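Local coordinates for stringent starvation protein B (Caulobacter vibrioides, PDB 2QAS) that probably acts as a dimeric adaptor that delivers ssrA-tagged proteins to the ClpX unfoldase for degradation, at residues Ala20-Leu32 and Phe113-Ala126. Numbering follows the deposited sequence.
Sequences AQDALRGVVKAAL and FYDPSVQFALQFSA
F124 lays its CB and the near part of its ring against one face of the R25 guanidinium, the two planes 25° apart. R25 CZ lies 3.3 Å from F124 CB, while the methylene R25 CG meets F124 CD2. Extended from CG to NE, the arginine suits this place: its carbon chain packs against the aromatic, and NH1 is hydrogen-bonded to the backbone O of L110. Q21 adds its own methylenes, CG 4.3 Å from F124 CB, and its NE2 comes 3.1 Å from A126 O. The CE2 edge of the F124 ring rests on the helix backbone, 3.5 Å from L24 C, and F124 CZ meets V28 CG2. That same methyl lies 3.8 Å from F113 CD1; with V28 CG1 anti to the backbone N (chi1 177°), CG2 is left to bridge the two rings. The short A31 CB fits beside the end of the F113 ring, 3.9 Å from CZ. Alongside, L122 CD1 packs on V27 CB, and F120 stacks on Y16 of the second subunit. Helix 16-35 thus lies over the hairpin of strands 110-115 and 120-123, at the edge of the four-stranded sheet. Apolar packing probably holds the middle, while Q21 and R25 lend carbon chains to F124 and L110 satisfies the arginine's polar end.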
loop_
_atom_site.group_PDB
_atom_site.type_symbol
_atom_site.label_atom_id
_atom_site.label_comp_id
_atom_site.label_asym_id
_atom_site.label_seq_id
_atom_site.Cartn_x
_atom_site.Cartn_y
_atom_site.Cartn_z
ATOM N N ALA A 20 0.173 6.591 -2.616
ATOM C CA ALA A 20 -0.134 6.165 -1.258
ATOM C C ALA A 20 -1.582 5.667 -1.188
ATOM O O ALA A 20 -1.904 4.773 -0.406
ATOM C CB ALA A 20 0.071 7.322 -0.287
ATOM N N GLN A 21 -2.439 6.257 -2.016
ATOM C CA GLN A 21 -3.853 5.899 -2.076
ATOM C C GLN A 21 -4.001 4.485 -2.641
ATOM O O GLN A 21 -4.716 3.661 -2.085
ATOM C CB GLN A 21 -4.600 6.890 -2.970
ATOM C CG GLN A 21 -6.031 7.180 -2.549
ATOM C CD GLN A 21 -6.104 8.108 -1.343
ATOM O OE1 GLN A 21 -5.537 7.822 -0.280
ATOM N NE2 GLN A 21 -6.813 9.228 -1.502
ATOM N N ASP A 22 -3.325 4.210 -3.751
ATOM C CA ASP A 22 -3.378 2.891 -4.365
ATOM C C ASP A 22 -2.799 1.865 -3.417
ATOM O O ASP A 22 -3.369 0.793 -3.220
ATOM C CB ASP A 22 -2.573 2.859 -5.659
ATOM C CG ASP A 22 -3.063 3.863 -6.660
ATOM O OD1 ASP A 22 -4.292 3.892 -6.909
ATOM O OD2 ASP A 22 -2.224 4.624 -7.196
ATOM N N ALA A 23 -1.647 2.193 -2.851
ATOM C CA ALA A 23 -0.994 1.297 -1.918
ATOM C C ALA A 23 -1.992 0.880 -0.844
ATOM O O ALA A 23 -2.069 -0.289 -0.481
ATOM C CB ALA A 23 0.211 1.990 -1.277
ATOM N N LEU A 24 -2.767 1.837 -0.352
ATOM C CA LEU A 24 -3.724 1.547 0.700
ATOM C C LEU A 24 -4.957 0.743 0.271
ATOM O O LEU A 24 -5.582 0.077 1.102
ATOM C CB LEU A 24 -4.132 2.845 1.394
ATOM C CG LEU A 24 -2.993 3.405 2.247
ATOM C CD1 LEU A 24 -3.386 4.750 2.830
ATOM C CD2 LEU A 24 -2.660 2.410 3.357
ATOM N N ARG A 25 -5.313 0.794 -1.008
ATOM C CA ARG A 25 -6.450 0.009 -1.474
ATOM C C ARG A 25 -6.094 -1.452 -1.231
ATOM O O ARG A 25 -6.971 -2.297 -1.028
ATOM C CB ARG A 25 -6.708 0.242 -2.965
ATOM C CG ARG A 25 -7.280 1.620 -3.283
ATOM C CD ARG A 25 -7.580 1.771 -4.766
ATOM N NE ARG A 25 -8.158 3.080 -5.074
ATOM C CZ ARG A 25 -9.379 3.468 -4.712
ATOM N NH1 ARG A 25 -10.162 2.646 -4.024
ATOM N NH2 ARG A 25 -9.817 4.682 -5.031
ATOM N N GLY A 26 -4.791 -1.726 -1.227
ATOM C CA GLY A 26 -4.296 -3.071 -1.007
ATOM C C GLY A 26 -4.617 -3.636 0.363
ATOM O O GLY A 26 -4.575 -4.854 0.554
ATOM N N VAL A 27 -4.920 -2.769 1.325
ATOM C CA VAL A 27 -5.266 -3.234 2.670
ATOM C C VAL A 27 -6.660 -3.861 2.606
ATOM O O VAL A 27 -6.955 -4.837 3.300
ATOM C CB VAL A 27 -5.281 -2.077 3.699
ATOM C CG1 VAL A 27 -5.816 -2.574 5.037
ATOM C CG2 VAL A 27 -3.881 -1.529 3.886
ATOM N N VAL A 28 -7.515 -3.293 1.764
ATOM C CA VAL A 28 -8.863 -3.814 1.599
ATOM C C VAL A 28 -8.756 -5.218 1.027
ATOM O O VAL A 28 -9.383 -6.154 1.514
ATOM C CB VAL A 28 -9.680 -2.931 0.644
ATOM C CG1 VAL A 28 -11.050 -3.537 0.418
ATOM C CG2 VAL A 28 -9.797 -1.514 1.228
ATOM N N LYS A 29 -7.942 -5.363 -0.009
ATOM C CA LYS A 29 -7.744 -6.660 -0.634
ATOM C C LYS A 29 -7.191 -7.684 0.341
ATOM O O LYS A 29 -7.603 -8.845 0.344
ATOM C CB LYS A 29 -6.792 -6.513 -1.804
ATOM C CG LYS A 29 -6.269 -7.809 -2.346
ATOM C CD LYS A 29 -5.445 -7.497 -3.565
ATOM C CE LYS A 29 -4.730 -8.714 -4.091
ATOM N NZ LYS A 29 -3.778 -8.273 -5.145
ATOM N N ALA A 30 -6.252 -7.265 1.175
ATOM C CA ALA A 30 -5.674 -8.192 2.136
ATOM C C ALA A 30 -6.690 -8.560 3.218
ATOM O O ALA A 30 -6.707 -9.693 3.694
ATOM C CB ALA A 30 -4.428 -7.598 2.755
ATOM N N ALA A 31 -7.538 -7.605 3.600
ATOM C CA ALA A 31 -8.572 -7.844 4.606
ATOM C C ALA A 31 -9.630 -8.803 4.042
ATOM O O ALA A 31 -10.134 -9.681 4.754
ATOM C CB ALA A 31 -9.221 -6.525 5.010
ATOM N N LEU A 32 -9.967 -8.640 2.765
ATOM C CA LEU A 32 -10.945 -9.519 2.134
ATOM C C LEU A 32 -10.415 -10.943 1.962
ATOM O O LEU A 32 -11.195 -11.872 1.809
ATOM C CB LEU A 32 -11.389 -8.957 0.776
ATOM C CG LEU A 32 -12.263 -7.698 0.871
ATOM C CD1 LEU A 32 -12.576 -7.152 -0.498
ATOM C CD2 LEU A 32 -13.547 -8.033 1.596
ATOM N N PHE A 113 -13.554 2.312 3.483
ATOM C CA PHE A 113 -13.370 1.045 4.177
ATOM C C PHE A 113 -13.499 1.310 5.666
ATOM O O PHE A 113 -12.904 2.259 6.170
ATOM C CB PHE A 113 -11.984 0.472 3.901
ATOM C CG PHE A 113 -11.764 -0.879 4.510
ATOM C CD1 PHE A 113 -12.347 -2.014 3.942
ATOM C CD2 PHE A 113 -11.004 -1.019 5.671
ATOM C CE1 PHE A 113 -12.178 -3.273 4.524
ATOM C CE2 PHE A 113 -10.827 -2.272 6.267
ATOM C CZ PHE A 113 -11.417 -3.402 5.691
ATOM N N TYR A 114 -14.256 0.476 6.371
ATOM C CA TYR A 114 -14.453 0.677 7.800
ATOM C C TYR A 114 -14.751 -0.613 8.563
ATOM O O TYR A 114 -15.598 -1.401 8.156
ATOM C CB TYR A 114 -15.602 1.684 8.021
ATOM C CG TYR A 114 -15.795 2.099 9.468
ATOM C CD1 TYR A 114 -14.759 2.701 10.179
ATOM C CD2 TYR A 114 -16.999 1.856 10.139
ATOM C CE1 TYR A 114 -14.905 3.053 11.524
ATOM C CE2 TYR A 114 -17.159 2.203 11.502
ATOM C CZ TYR A 114 -16.104 2.802 12.183
ATOM O OH TYR A 114 -16.224 3.152 13.513
ATOM N N ASP A 115 -14.036 -0.827 9.664
ATOM C CA ASP A 115 -14.250 -1.989 10.520
ATOM C C ASP A 115 -14.609 -1.429 11.893
ATOM O O ASP A 115 -13.731 -1.102 12.681
ATOM C CB ASP A 115 -12.984 -2.836 10.650
ATOM C CG ASP A 115 -13.192 -4.065 11.535
ATOM O OD1 ASP A 115 -14.153 -4.086 12.342
ATOM O OD2 ASP A 115 -12.389 -5.018 11.441
ATOM N N PRO A 116 -15.909 -1.306 12.189
ATOM C CA PRO A 116 -16.438 -0.784 13.456
ATOM C C PRO A 116 -15.813 -1.329 14.742
ATOM O O PRO A 116 -15.766 -0.625 15.744
ATOM C CB PRO A 116 -17.928 -1.129 13.373
ATOM C CG PRO A 116 -18.209 -1.004 11.930
ATOM C CD PRO A 116 -17.013 -1.692 11.291
ATOM N N SER A 117 -15.346 -2.576 14.712
ATOM C CA SER A 117 -14.763 -3.226 15.889
ATOM C C SER A 117 -13.534 -2.566 16.503
ATOM O O SER A 117 -13.370 -2.556 17.733
ATOM C CB SER A 117 -14.434 -4.684 15.573
ATOM O OG SER A 117 -15.609 -5.473 15.618
ATOM N N VAL A 118 -12.666 -2.041 15.645
ATOM C CA VAL A 118 -11.444 -1.382 16.087
ATOM C C VAL A 118 -11.427 0.020 15.498
ATOM O O VAL A 118 -10.401 0.687 15.468
ATOM C CB VAL A 118 -10.187 -2.167 15.624
ATOM C CG1 VAL A 118 -10.119 -3.507 16.343
ATOM C CG2 VAL A 118 -10.235 -2.398 14.111
ATOM N N GLN A 119 -12.586 0.456 15.025
ATOM C CA GLN A 119 -12.730 1.778 14.439
ATOM C C GLN A 119 -11.649 2.148 13.435
ATOM O O GLN A 119 -11.196 3.294 13.390
ATOM C CB GLN A 119 -12.777 2.827 15.541
ATOM C CG GLN A 119 -14.007 2.738 16.424
ATOM C CD GLN A 119 -13.871 3.611 17.653
ATOM O OE1 GLN A 119 -13.719 4.834 17.552
ATOM N NE2 GLN A 119 -13.911 2.986 18.825
ATOM N N PHE A 120 -11.240 1.179 12.623
ATOM C CA PHE A 120 -10.239 1.445 11.605
ATOM C C PHE A 120 -10.961 1.837 10.322
ATOM O O PHE A 120 -11.839 1.116 9.859
ATOM C CB PHE A 120 -9.369 0.209 11.367
ATOM C CG PHE A 120 -8.391 0.381 10.248
ATOM C CD1 PHE A 120 -8.698 -0.060 8.964
ATOM C CD2 PHE A 120 -7.187 1.055 10.458
ATOM C CE1 PHE A 120 -7.827 0.173 7.901
ATOM C CE2 PHE A 120 -6.307 1.294 9.401
ATOM C CZ PHE A 120 -6.629 0.852 8.118
ATOM N N ALA A 121 -10.586 2.969 9.737
ATOM C CA ALA A 121 -11.232 3.430 8.516
ATOM C C ALA A 121 -10.247 3.917 7.455
ATOM O O ALA A 121 -9.139 4.314 7.772
ATOM C CB ALA A 121 -12.216 4.540 8.852
ATOM N N LEU A 122 -10.670 3.882 6.193
ATOM C CA LEU A 122 -9.854 4.339 5.067
ATOM C C LEU A 122 -10.766 5.039 4.069
ATOM O O LEU A 122 -11.918 4.652 3.913
ATOM C CB LEU A 122 -9.172 3.160 4.363
ATOM C CG LEU A 122 -8.090 2.372 5.104
ATOM C CD1 LEU A 122 -7.650 1.198 4.242
ATOM C CD2 LEU A 122 -6.903 3.274 5.420
ATOM N N GLN A 123 -10.254 6.066 3.400
ATOM C CA GLN A 123 -11.031 6.802 2.404
ATOM C C GLN A 123 -10.186 6.935 1.137
ATOM O O GLN A 123 -9.057 7.403 1.197
ATOM C CB GLN A 123 -11.414 8.188 2.943
ATOM C CG GLN A 123 -12.217 8.154 4.257
ATOM C CD GLN A 123 -12.501 9.548 4.838
ATOM O OE1 GLN A 123 -13.116 10.396 4.182
ATOM N NE2 GLN A 123 -12.056 9.783 6.075
ATOM N N PHE A 124 -10.729 6.513 -0.002
ATOM C CA PHE A 124 -9.999 6.581 -1.266
ATOM C C PHE A 124 -10.668 7.478 -2.298
ATOM O O PHE A 124 -11.620 8.201 -1.998
ATOM C CB PHE A 124 -9.844 5.193 -1.894
ATOM C CG PHE A 124 -9.515 4.108 -0.917
ATOM C CD1 PHE A 124 -10.520 3.460 -0.217
ATOM C CD2 PHE A 124 -8.202 3.718 -0.713
ATOM C CE1 PHE A 124 -10.223 2.439 0.670
ATOM C CE2 PHE A 124 -7.896 2.700 0.173
ATOM C CZ PHE A 124 -8.909 2.058 0.866
ATOM N N SER A 125 -10.153 7.397 -3.525
ATOM C CA SER A 125 -10.634 8.167 -4.674
ATOM C C SER A 125 -10.854 9.636 -4.332
ATOM O O SER A 125 -11.499 10.370 -5.085
ATOM C CB SER A 125 -11.931 7.559 -5.222
ATOM O OG SER A 125 -12.308 8.172 -6.445
ATOM N N ALA A 126 -10.305 10.057 -3.196
ATOM C CA ALA A 126 -10.432 11.434 -2.736
ATOM C C ALA A 126 -9.060 12.101 -2.665
ATOM O O ALA A 126 -8.330 11.929 -1.685
ATOM C CB ALA A 126 -11.106 11.466 -1.362
#